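Local atomic coordinates of YcaO (Methanopyrus kandleri, PDB entry 6CIB), a protein that binds adenine nucleotide and magnesium and probably uses ATP to drive thioamidation of a peptide backbone. Residues R26-K31 against A75-V80; E89-R94 against E131-W136; I173-R178 against E356-E361; R306-G311 against V321-E326. All coordinates share one frame; numbering follows the deposited sequence.

Contact 1 is the one that reaches the nucleotide: M77 and E78 line the ADP pocket, and the M77 side chain is about 9 Å from a bound magnesium ion. Contact 2 follows in sequence, its centre 21 Å from that of contact 1, with F133 about 8 Å (side chain to side chain) from the magnesium-binding residue L148. Contact 3 lies across the chain's centre from contact 1, 32 Å between centres, and its V358 side chain is about 13 Å from ADP; its nearest atoms come to about 5 Å of contact 2 without touching. Contact 4 falls between the two segments of contact 3 in sequence and lies away from the annotated sites.

Contact 1: R26-K31 against A75-V80; sequences RELERK and AAMECV. With ADP (adenosine-5'-diphosphate), chain G.
E29 lays the end of its side chain against A76, with CD of E29 3.7 Å from CB of A76. The chain is extended beyond CG (chi2 -160°), which carries the carboxylate across the alanine until OE2 of E29 also stands 3.7 Å from CA of A76. Next to it, L28 sets its CB 4.1 Å from CG2 of V80, while its CD1 approaches the selenium of M77 more loosely, at 4.5 Å. M77, present as selenomethionine, curls at chi2 and chi3 and serves the nucleotide with its other atoms: CB is 3.2 Å from O4' of ADP, and CE reaches N3 of the adenine at 3.6 Å. Helix 68-85 thus works as one wall of the ADP pocket, giving S74, M77, E78 and E81 to the site, and the short helix 28-31 packs on it as a second shell. Further out, the E29 carboxylate forms salt bridges with K37 and R50. Placing an alanine here would probably leave K37 and R50 without their shared anion and open a gap beside A76. E27 closes the preceding helix in a Schellman motif and stands at the N-cap of 28-31. R30 holds its carboxylate side-on, NE and NH2 both bonding to OE1 of E27. K31 NZ meets R26 O at 2.7 Å, from above the carbonyl plane.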
# COMPACT_ATOMS: atom_id res chain seq x y z
N ARG A 26 4.37 -22.44 11.03
CA ARG A 26 5.58 -22.24 10.26
C ARG A 26 6.62 -21.35 10.96
O ARG A 26 7.72 -21.15 10.44
CB ARG A 26 5.23 -21.61 8.92
CG ARG A 26 4.75 -22.58 7.86
CD ARG A 26 4.43 -21.79 6.61
NE ARG A 26 4.28 -22.62 5.42
CZ ARG A 26 5.22 -22.78 4.49
NH1 ARG A 26 6.40 -22.18 4.61
NH2 ARG A 26 4.97 -23.56 3.44
N GLU A 27 6.23 -20.80 12.12
CA GLU A 27 7.11 -19.99 12.98
C GLU A 27 7.70 -18.79 12.22
O GLU A 27 8.86 -18.40 12.43
CB GLU A 27 8.20 -20.86 13.62
CG GLU A 27 7.64 -21.99 14.49
CD GLU A 27 8.70 -22.74 15.28
OE1 GLU A 27 9.84 -22.25 15.41
OE2 GLU A 27 8.38 -23.83 15.81
N LEU A 28 6.88 -18.19 11.36
CA LEU A 28 7.32 -17.12 10.45
C LEU A 28 7.86 -15.90 11.17
O LEU A 28 8.88 -15.34 10.75
CB LEU A 28 6.21 -16.72 9.46
CG LEU A 28 5.66 -17.79 8.51
CD1 LEU A 28 4.52 -17.19 7.69
CD2 LEU A 28 6.73 -18.38 7.59
N GLU A 29 7.21 -15.50 12.26
CA GLU A 29 7.59 -14.29 13.00
C GLU A 29 8.98 -14.42 13.62
O GLU A 29 9.82 -13.52 13.43
CB GLU A 29 6.51 -13.89 14.02
CG GLU A 29 5.24 -13.40 13.32
CD GLU A 29 4.33 -12.55 14.19
OE1 GLU A 29 3.48 -13.11 14.89
OE2 GLU A 29 4.43 -11.31 14.13
N ARG A 30 9.22 -15.53 14.31
CA ARG A 30 10.55 -15.86 14.84
C ARG A 30 11.60 -15.89 13.72
O ARG A 30 12.67 -15.28 13.86
CB ARG A 30 10.55 -17.19 15.61
CG ARG A 30 11.88 -17.52 16.30
CD ARG A 30 11.94 -18.94 16.87
NE ARG A 30 11.66 -20.01 15.89
CZ ARG A 30 12.49 -20.44 14.94
NH1 ARG A 30 13.70 -19.92 14.79
NH2 ARG A 30 12.10 -21.42 14.13
N LYS A 31 11.28 -16.57 12.61
CA LYS A 31 12.23 -16.78 11.51
C LYS A 31 12.63 -15.49 10.82
O LYS A 31 13.71 -15.41 10.23
CB LYS A 31 11.65 -17.76 10.49
CG LYS A 31 11.78 -19.22 10.90
CD LYS A 31 11.03 -20.13 9.95
CE LYS A 31 11.14 -21.59 10.35
NZ LYS A 31 10.02 -22.42 9.80
N ALA A 75 0.14 -7.93 10.76
CA ALA A 75 1.43 -7.61 11.38
C ALA A 75 2.51 -8.62 11.02
O ALA A 75 3.63 -8.23 10.67
CB ALA A 75 1.30 -7.46 12.89
N ALA A 76 2.18 -9.91 11.09
CA ALA A 76 3.10 -10.99 10.73
C ALA A 76 3.59 -10.91 9.28
O ALA A 76 4.80 -11.00 9.02
CB ALA A 76 2.47 -12.35 11.00
N MSE A 77 2.66 -10.73 8.34
CA MSE A 77 2.99 -10.73 6.92
C MSE A 77 3.72 -9.47 6.50
O MSE A 77 4.53 -9.51 5.57
CB MSE A 77 1.72 -11.01 6.11
CG MSE A 77 1.11 -12.38 6.42
SE MSE A 77 2.30 -13.83 5.79
CE MSE A 77 1.58 -13.82 3.95
N GLU A 78 3.47 -8.36 7.20
CA GLU A 78 4.24 -7.13 7.07
C GLU A 78 5.72 -7.39 7.39
O GLU A 78 6.60 -6.99 6.62
CB GLU A 78 3.66 -6.05 7.99
CG GLU A 78 4.40 -4.71 8.00
CD GLU A 78 4.02 -3.79 6.86
OE1 GLU A 78 2.82 -3.68 6.53
OE2 GLU A 78 4.93 -3.14 6.31
N CYS A 79 5.98 -8.06 8.51
CA CYS A 79 7.34 -8.48 8.86
C CYS A 79 7.97 -9.37 7.80
O CYS A 79 9.14 -9.20 7.47
CB CYS A 79 7.36 -9.16 10.23
SG CYS A 79 6.92 -8.03 11.56
N VAL A 80 7.18 -10.29 7.24
CA VAL A 80 7.66 -11.26 6.24
C VAL A 80 8.07 -10.55 4.93
O VAL A 80 9.17 -10.79 4.43
CB VAL A 80 6.64 -12.40 5.97
CG1 VAL A 80 7.01 -13.21 4.73
CG2 VAL A 80 6.56 -13.35 7.16
PB ADP G . -1.25 -3.04 3.53
O1B ADP G . -0.81 -4.01 2.44
O2B ADP G . -2.03 -1.85 3.02
O3B ADP G . -0.18 -2.69 4.54
PA ADP G . -2.33 -4.89 5.49
O1A ADP G . -3.69 -5.54 5.49
O2A ADP G . -1.93 -4.16 6.75
O3A ADP G . -2.42 -3.86 4.28
O5' ADP G . -1.24 -6.01 5.11
C5' ADP G . 0.16 -6.00 5.45
C4' ADP G . 0.86 -7.15 4.71
O4' ADP G . 0.27 -8.41 5.08
C3' ADP G . 0.72 -7.08 3.19
O3' ADP G . 1.86 -7.69 2.56
C2' ADP G . -0.51 -7.93 2.91
O2' ADP G . -0.55 -8.42 1.57
C1' ADP G . -0.37 -9.03 3.95
N9 ADP G . -1.66 -9.60 4.40
C8 ADP G . -2.63 -8.92 5.04
N7 ADP G . -3.69 -9.72 5.31
C5 ADP G . -3.40 -10.94 4.85
C6 ADP G . -4.09 -12.25 4.82
N6 ADP G . -5.32 -12.38 5.36
N1 ADP G . -3.44 -13.29 4.24
C2 ADP G . -2.21 -13.16 3.69
N3 ADP G . -1.52 -11.99 3.69
C4 ADP G . -2.05 -10.87 4.25

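Contact 2: E89-R94 against E131-W136; sequences EEIIER and EVFHPW
I92 and F133 meet across two loops whose backbones stay well apart, the nearest CA atoms, those of I92 and V132, being 10.2 Å from each other with no hydrogen bond between the segments. Side chains bridge that distance. The F133 ring points its far end at the two isoleucines. CD1 of I91 arrives at the ring's edge, near its plane, 3.7 Å from CZ of F133, and CG1 of I91 sits in the plane at the same rim; this follows from the unusual placing of CG1 between the backbone N and the carbonyl carbon (chi1 62°). I92 approaches obliquely, its CG1 3.7 Å from CE2 of F133. The same residue then spans two aromatics, because its CD1 continues to the edge of the indole, 3.7 Å from CZ3 of W136. I92 and W136 meet head-on, each reaching out from its own loop. CG1 of V132 covers one face of the F133 ring, 4.1 Å above its centre. Beside I92, on the side away from I91, E89 and R94 pair as a salt bridge within their own segment, modelled closer than expected and so doubtful in its exact geometry; R94 has a second acidic partner in E112. The W136 backbone N and H134 ND1 both bond to S143 OG. I91, V132 and F133 all rest on V114, so the two loops close an apolar cluster over strand 113-118 of the five-stranded antiparallel sheet.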
# COMPACT_ATOMS: atom_id res chain seq x y z
N GLU A 89 21.68 -11.39 -2.96
CA GLU A 89 22.67 -11.58 -4.03
C GLU A 89 22.31 -12.77 -4.93
O GLU A 89 22.64 -12.77 -6.11
CB GLU A 89 24.07 -11.73 -3.42
CG GLU A 89 25.24 -11.53 -4.37
CD GLU A 89 25.32 -10.14 -5.00
OE1 GLU A 89 25.07 -9.11 -4.33
OE2 GLU A 89 25.67 -10.08 -6.19
N GLU A 90 21.62 -13.75 -4.34
CA GLU A 90 21.04 -14.91 -5.03
C GLU A 90 20.36 -14.58 -6.36
O GLU A 90 20.55 -15.29 -7.35
CB GLU A 90 20.01 -15.59 -4.13
CG GLU A 90 20.57 -16.33 -2.92
CD GLU A 90 21.01 -17.75 -3.25
OE1 GLU A 90 20.25 -18.69 -2.93
OE2 GLU A 90 22.10 -17.92 -3.84
N ILE A 91 19.57 -13.50 -6.37
CA ILE A 91 18.73 -13.15 -7.51
C ILE A 91 19.19 -11.89 -8.25
O ILE A 91 18.49 -11.41 -9.14
CB ILE A 91 17.22 -13.06 -7.13
CG1 ILE A 91 16.97 -11.95 -6.07
CG2 ILE A 91 16.69 -14.43 -6.71
CD1 ILE A 91 15.52 -11.59 -5.83
N ILE A 92 20.35 -11.36 -7.88
CA ILE A 92 20.92 -10.20 -8.57
C ILE A 92 21.70 -10.67 -9.80
O ILE A 92 22.44 -11.66 -9.74
CB ILE A 92 21.80 -9.32 -7.64
CG1 ILE A 92 20.91 -8.61 -6.59
CG2 ILE A 92 22.56 -8.26 -8.43
CD1 ILE A 92 21.65 -8.10 -5.37
N GLU A 93 21.49 -9.98 -10.92
CA GLU A 93 22.25 -10.21 -12.15
C GLU A 93 22.99 -8.96 -12.57
O GLU A 93 22.45 -7.85 -12.46
CB GLU A 93 21.35 -10.70 -13.28
CG GLU A 93 21.05 -12.19 -13.20
CD GLU A 93 20.05 -12.64 -14.26
OE1 GLU A 93 20.34 -12.48 -15.47
OE2 GLU A 93 18.98 -13.17 -13.87
N ARG A 94 24.22 -9.13 -13.04
CA ARG A 94 25.07 -7.98 -13.36
C ARG A 94 25.31 -7.74 -14.84
O ARG A 94 25.43 -6.59 -15.27
CB ARG A 94 26.37 -8.03 -12.57
CG ARG A 94 26.20 -7.38 -11.21
CD ARG A 94 27.43 -7.51 -10.33
NE ARG A 94 27.14 -6.97 -9.00
CZ ARG A 94 26.59 -7.66 -8.01
NH1 ARG A 94 26.28 -8.94 -8.18
NH2 ARG A 94 26.36 -7.08 -6.84
N GLU A 131 15.04 -0.67 -7.41
CA GLU A 131 13.60 -0.67 -7.66
C GLU A 131 12.93 -1.96 -7.19
O GLU A 131 11.73 -2.16 -7.41
CB GLU A 131 13.32 -0.43 -9.15
CG GLU A 131 13.64 0.97 -9.65
CD GLU A 131 12.92 2.06 -8.88
OE1 GLU A 131 11.71 1.92 -8.59
OE2 GLU A 131 13.57 3.08 -8.57
N VAL A 132 13.70 -2.83 -6.54
CA VAL A 132 13.17 -4.09 -6.05
C VAL A 132 13.36 -4.19 -4.53
O VAL A 132 12.39 -4.42 -3.79
CB VAL A 132 13.83 -5.30 -6.77
CG1 VAL A 132 13.36 -6.62 -6.18
CG2 VAL A 132 13.53 -5.28 -8.26
N PHE A 133 14.60 -3.99 -4.09
CA PHE A 133 14.99 -4.24 -2.71
C PHE A 133 14.81 -3.03 -1.81
O PHE A 133 14.65 -1.90 -2.30
CB PHE A 133 16.44 -4.75 -2.64
CG PHE A 133 16.68 -6.06 -3.36
CD1 PHE A 133 15.98 -7.22 -3.00
CD2 PHE A 133 17.61 -6.13 -4.40
CE1 PHE A 133 16.21 -8.42 -3.66
CE2 PHE A 133 17.85 -7.33 -5.05
CZ PHE A 133 17.15 -8.48 -4.69
N HIS A 134 14.83 -3.29 -0.51
CA HIS A 134 14.85 -2.26 0.53
C HIS A 134 15.47 -2.85 1.80
O HIS A 134 14.99 -3.88 2.27
CB HIS A 134 13.44 -1.73 0.82
CG HIS A 134 13.43 -0.61 1.81
ND1 HIS A 134 13.93 0.64 1.52
CD2 HIS A 134 12.99 -0.55 3.09
CE1 HIS A 134 13.79 1.42 2.58
NE2 HIS A 134 13.23 0.72 3.55
N PRO A 135 16.53 -2.21 2.35
CA PRO A 135 17.16 -0.98 1.84
C PRO A 135 18.25 -1.24 0.80
O PRO A 135 19.02 -2.20 0.93
CB PRO A 135 17.76 -0.35 3.10
CG PRO A 135 17.98 -1.49 4.05
CD PRO A 135 17.18 -2.68 3.59
N TRP A 136 18.29 -0.40 -0.23
CA TRP A 136 19.37 -0.39 -1.20
C TRP A 136 19.91 1.04 -1.29
O TRP A 136 19.15 1.99 -1.56
CB TRP A 136 18.89 -0.89 -2.56
CG TRP A 136 20.00 -1.08 -3.54
CD1 TRP A 136 20.61 -0.10 -4.29
CD2 TRP A 136 20.64 -2.31 -3.88
NE1 TRP A 136 21.59 -0.66 -5.07
CE2 TRP A 136 21.63 -2.01 -4.84
CE3 TRP A 136 20.47 -3.64 -3.47
CZ2 TRP A 136 22.46 -2.99 -5.39
CZ3 TRP A 136 21.29 -4.62 -4.02
CH2 TRP A 136 22.27 -4.29 -4.98

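Contact 3: I173-R178 against E356-E361; sequences IVEYFR and EYVIDE
A T-shaped (edge-to-face) tyrosine pair, Y176 on Y357, joins helix 154-177 to the loop that follows strand 346-351. The edge of Y176 points at one face of Y357, its CD1 3.6 Å from CE1 of Y357 and offset toward the rim. The ring planes stand at 86°, with centroids 5.1 Å apart. Y357 carries its CG anti to the backbone N (chi1 -177°), and the ring reaches the helix backbone as well, CE2 of Y357 lying 3.9 Å from CA of Y176. A leucine in place of Y357 would probably lose the flat face that receives the Y176 edge and open a gap between that ring and the loop. Alongside, CG of E175 touches CG1 of V358 at 3.8 Å, the two side chains crossing at about a right angle. Beyond CG the glutamate bends at chi2 and leads its carboxylate away to W292, H291 and W171. The loop is wound into a tight turn by E356 O, which accepts from both I359 N and D360 N. From there V358 N bonds to S172 OG and its side chain lies on W171, so the turn rides along helix 154-177, while V174 of that helix packs against W292 of helix 290-293.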
# COMPACT_ATOMS: atom_id res chain seq x y z
N ILE A 173 -0.99 12.36 -7.46
CA ILE A 173 -1.72 13.29 -8.33
C ILE A 173 -2.39 14.43 -7.55
O ILE A 173 -2.25 15.59 -7.92
CB ILE A 173 -2.68 12.51 -9.29
CG1 ILE A 173 -2.05 12.40 -10.68
CG2 ILE A 173 -4.05 13.14 -9.44
CD1 ILE A 173 -0.82 11.51 -10.73
N VAL A 174 -3.07 14.07 -6.46
CA VAL A 174 -3.71 15.04 -5.56
C VAL A 174 -2.70 16.03 -4.96
O VAL A 174 -2.95 17.22 -4.97
CB VAL A 174 -4.57 14.31 -4.48
CG1 VAL A 174 -5.05 15.27 -3.38
CG2 VAL A 174 -5.77 13.63 -5.13
N GLU A 175 -1.56 15.53 -4.48
CA GLU A 175 -0.52 16.38 -3.90
C GLU A 175 0.25 17.23 -4.93
O GLU A 175 0.56 18.39 -4.67
CB GLU A 175 0.48 15.57 -3.05
CG GLU A 175 -0.12 14.78 -1.88
CD GLU A 175 -0.72 15.62 -0.76
OE1 GLU A 175 -0.55 16.86 -0.73
OE2 GLU A 175 -1.37 15.03 0.12
N TYR A 176 0.56 16.64 -6.09
CA TYR A 176 1.30 17.35 -7.15
C TYR A 176 0.53 18.57 -7.68
O TYR A 176 1.10 19.65 -7.79
CB TYR A 176 1.63 16.39 -8.31
CG TYR A 176 2.61 16.93 -9.33
CD1 TYR A 176 3.99 16.83 -9.12
CD2 TYR A 176 2.16 17.52 -10.51
CE1 TYR A 176 4.90 17.32 -10.06
CE2 TYR A 176 3.06 18.01 -11.46
CZ TYR A 176 4.42 17.91 -11.23
OH TYR A 176 5.31 18.38 -12.16
N PHE A 177 -0.76 18.38 -7.98
CA PHE A 177 -1.62 19.44 -8.51
C PHE A 177 -2.41 20.17 -7.44
O PHE A 177 -3.13 21.12 -7.75
CB PHE A 177 -2.62 18.86 -9.52
CG PHE A 177 -1.98 18.33 -10.77
CD1 PHE A 177 -1.41 19.20 -11.71
CD2 PHE A 177 -1.96 16.96 -11.02
CE1 PHE A 177 -0.83 18.71 -12.88
CE2 PHE A 177 -1.38 16.46 -12.19
CZ PHE A 177 -0.82 17.33 -13.11
N ARG A 178 -2.27 19.74 -6.18
CA ARG A 178 -3.08 20.24 -5.06
C ARG A 178 -4.57 20.24 -5.39
O ARG A 178 -5.27 21.25 -5.23
CB ARG A 178 -2.57 21.60 -4.56
CG ARG A 178 -1.21 21.51 -3.92
CD ARG A 178 -0.90 22.74 -3.10
NE ARG A 178 -0.02 22.38 -1.99
CZ ARG A 178 -0.37 22.36 -0.71
NH1 ARG A 178 -1.60 22.71 -0.33
NH2 ARG A 178 0.51 22.01 0.21
N GLU A 356 4.95 8.28 -8.00
CA GLU A 356 5.34 8.00 -6.62
C GLU A 356 5.84 9.29 -5.95
O GLU A 356 6.68 9.25 -5.04
CB GLU A 356 6.35 6.85 -6.56
CG GLU A 356 5.77 5.51 -7.02
CD GLU A 356 6.78 4.38 -7.07
OE1 GLU A 356 7.98 4.63 -7.36
OE2 GLU A 356 6.38 3.22 -6.84
N TYR A 357 5.28 10.42 -6.39
CA TYR A 357 5.58 11.76 -5.89
C TYR A 357 5.52 11.90 -4.37
O TYR A 357 6.37 12.58 -3.77
CB TYR A 357 4.66 12.80 -6.57
CG TYR A 357 4.94 14.24 -6.19
CD1 TYR A 357 6.03 14.93 -6.73
CD2 TYR A 357 4.08 14.92 -5.31
CE1 TYR A 357 6.28 16.26 -6.39
CE2 TYR A 357 4.33 16.25 -4.96
CZ TYR A 357 5.42 16.91 -5.51
OH TYR A 357 5.68 18.22 -5.17
N VAL A 358 4.53 11.25 -3.75
CA VAL A 358 4.37 11.24 -2.28
C VAL A 358 5.52 10.54 -1.53
O VAL A 358 5.72 10.78 -0.33
CB VAL A 358 3.00 10.66 -1.82
CG1 VAL A 358 1.86 11.58 -2.22
CG2 VAL A 358 2.76 9.25 -2.35
N ILE A 359 6.24 9.66 -2.22
CA ILE A 359 7.42 8.99 -1.67
C ILE A 359 8.69 9.80 -1.94
O ILE A 359 9.50 10.01 -1.04
CB ILE A 359 7.53 7.52 -2.17
CG1 ILE A 359 6.33 6.71 -1.68
CG2 ILE A 359 8.83 6.87 -1.70
CD1 ILE A 359 5.98 5.53 -2.56
N ASP A 360 8.86 10.25 -3.18
CA ASP A 360 10.02 11.04 -3.60
C ASP A 360 9.58 12.02 -4.69
O ASP A 360 8.95 11.61 -5.68
CB ASP A 360 11.13 10.13 -4.13
CG ASP A 360 12.49 10.84 -4.23
OD1 ASP A 360 12.59 11.94 -4.81
OD2 ASP A 360 13.47 10.26 -3.72
N GLU A 361 9.94 13.29 -4.52
CA GLU A 361 9.58 14.35 -5.48
C GLU A 361 10.10 14.10 -6.89
O GLU A 361 9.48 14.54 -7.86
CB GLU A 361 10.02 15.73 -4.98
CG GLU A 361 9.02 16.35 -4.01
CD GLU A 361 9.49 17.65 -3.37
OE1 GLU A 361 10.44 18.29 -3.89
OE2 GLU A 361 8.90 18.03 -2.34

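Contact 4: R306-G311 against V321-E326; sequences RVITTG and VERVAE
R323 turns sharply at chi2 (-75°) and then runs straight through chi3, which swings its guanidinium over to V307, whose CG1 is anti to the backbone N (chi1 -176°) and points to meet it. CG1 of V307 sits over one face of the guanidinium, 3.5 Å from NH2 of R323 and 4.0 Å from CZ of the same residue. The methyl group thus covers the flat cation without competing for its N-H groups, whose hydrogens lie in the plane. I308 deals with the apolar part of the arginine: its CD1 is 3.9 Å from CG of R323, and the two side chains run alongside in opposing senses. One long side chain is therefore met at its stem by an isoleucine and at its charged end by a valine. The backbones remain apart, the nearest CA atoms being those of I308 and R323 at 9.9 Å, with no hydrogen bond across. On the helix side the main chain is regular, A325 N bonding to V321 O at 2.8 Å. I308 also reaches L316, E319 and L320 of the same helix, while R323 rests on V213 and makes a long, weak ion pair with E214. V321 and V324 pack instead on helix 154-177, through L162 and V166. This is local packing away from the annotated sites, typical of an amphipathic helix: helix 313-325 turns its valines to a neighbouring helix, and the loop leading into it lies back along the flank formed by L316, E319, L320 and R323.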
# COMPACT_ATOMS: atom_id res chain seq x y z
N ARG A 306 -19.86 -0.90 -9.52
CA ARG A 306 -18.92 -2.02 -9.38
C ARG A 306 -18.59 -2.53 -10.77
O ARG A 306 -19.36 -3.28 -11.37
CB ARG A 306 -19.49 -3.14 -8.50
CG ARG A 306 -19.33 -2.88 -7.01
CD ARG A 306 -18.98 -4.15 -6.24
NE ARG A 306 -17.59 -4.56 -6.45
CZ ARG A 306 -17.03 -5.66 -5.93
NH1 ARG A 306 -17.73 -6.49 -5.17
NH2 ARG A 306 -15.76 -5.94 -6.19
N VAL A 307 -17.45 -2.09 -11.30
CA VAL A 307 -17.01 -2.44 -12.66
C VAL A 307 -16.39 -3.83 -12.64
O VAL A 307 -16.73 -4.68 -13.46
CB VAL A 307 -16.01 -1.39 -13.24
CG1 VAL A 307 -15.64 -1.72 -14.68
CG2 VAL A 307 -16.58 0.02 -13.17
N ILE A 308 -15.48 -4.05 -11.68
CA ILE A 308 -14.78 -5.32 -11.50
C ILE A 308 -15.40 -6.04 -10.30
O ILE A 308 -15.20 -5.65 -9.14
CB ILE A 308 -13.25 -5.09 -11.33
CG1 ILE A 308 -12.67 -4.38 -12.56
CG2 ILE A 308 -12.53 -6.42 -11.09
CD1 ILE A 308 -11.40 -3.59 -12.31
N THR A 309 -16.20 -7.06 -10.59
CA THR A 309 -16.82 -7.89 -9.56
C THR A 309 -15.93 -9.09 -9.33
O THR A 309 -15.26 -9.59 -10.25
CB THR A 309 -18.26 -8.35 -9.91
OG1 THR A 309 -18.25 -9.05 -11.16
CG2 THR A 309 -19.21 -7.17 -9.99
N THR A 310 -15.93 -9.57 -8.10
CA THR A 310 -14.86 -10.43 -7.63
C THR A 310 -15.28 -11.89 -7.53
O THR A 310 -15.97 -12.30 -6.59
CB THR A 310 -14.27 -9.89 -6.32
OG1 THR A 310 -15.32 -9.65 -5.38
CG2 THR A 310 -13.54 -8.57 -6.60
N GLY A 311 -14.86 -12.66 -8.54
CA GLY A 311 -15.09 -14.10 -8.56
C GLY A 311 -13.87 -14.84 -8.07
O GLY A 311 -13.73 -15.13 -6.88
N VAL A 321 -4.68 -6.05 -13.76
CA VAL A 321 -3.49 -5.83 -14.60
C VAL A 321 -3.87 -5.14 -15.93
O VAL A 321 -3.22 -4.17 -16.35
CB VAL A 321 -2.71 -7.15 -14.85
CG1 VAL A 321 -1.68 -7.00 -15.96
CG2 VAL A 321 -2.02 -7.62 -13.57
N GLU A 322 -4.93 -5.64 -16.55
CA GLU A 322 -5.44 -5.08 -17.81
C GLU A 322 -5.78 -3.59 -17.68
O GLU A 322 -5.33 -2.78 -18.50
CB GLU A 322 -6.66 -5.88 -18.29
CG GLU A 322 -6.31 -7.24 -18.89
CD GLU A 322 -7.53 -8.06 -19.29
OE1 GLU A 322 -8.65 -7.78 -18.80
OE2 GLU A 322 -7.37 -9.01 -20.10
N ARG A 323 -6.51 -3.24 -16.61
CA ARG A 323 -6.93 -1.86 -16.36
C ARG A 323 -5.76 -0.91 -16.10
O ARG A 323 -5.76 0.22 -16.60
CB ARG A 323 -7.95 -1.78 -15.21
CG ARG A 323 -9.25 -2.54 -15.45
CD ARG A 323 -10.20 -1.85 -16.43
NE ARG A 323 -11.42 -2.64 -16.63
CZ ARG A 323 -12.56 -2.16 -17.13
NH1 ARG A 323 -12.68 -0.88 -17.48
NH2 ARG A 323 -13.61 -2.97 -17.26
N VAL A 324 -4.76 -1.38 -15.36
CA VAL A 324 -3.53 -0.61 -15.15
C VAL A 324 -2.71 -0.48 -16.44
O VAL A 324 -2.19 0.60 -16.73
CB VAL A 324 -2.67 -1.16 -13.98
CG1 VAL A 324 -1.45 -0.27 -13.76
CG2 VAL A 324 -3.48 -1.22 -12.69
N ALA A 325 -2.60 -1.56 -17.21
CA ALA A 325 -1.93 -1.51 -18.52
C ALA A 325 -2.59 -0.52 -19.50
O ALA A 325 -1.90 0.06 -20.33
CB ALA A 325 -1.84 -2.90 -19.14
N GLU A 326 -3.91 -0.33 -19.36
CA GLU A 326 -4.68 0.60 -20.22
C GLU A 326 -4.58 2.07 -19.80
O GLU A 326 -4.96 2.95 -20.58
CB GLU A 326 -6.15 0.20 -20.24
CG GLU A 326 -6.46 -0.97 -21.15
CD GLU A 326 -7.70 -1.73 -20.74
OE1 GLU A 326 -8.61 -1.16 -20.11
OE2 GLU A 326 -7.76 -2.93 -21.06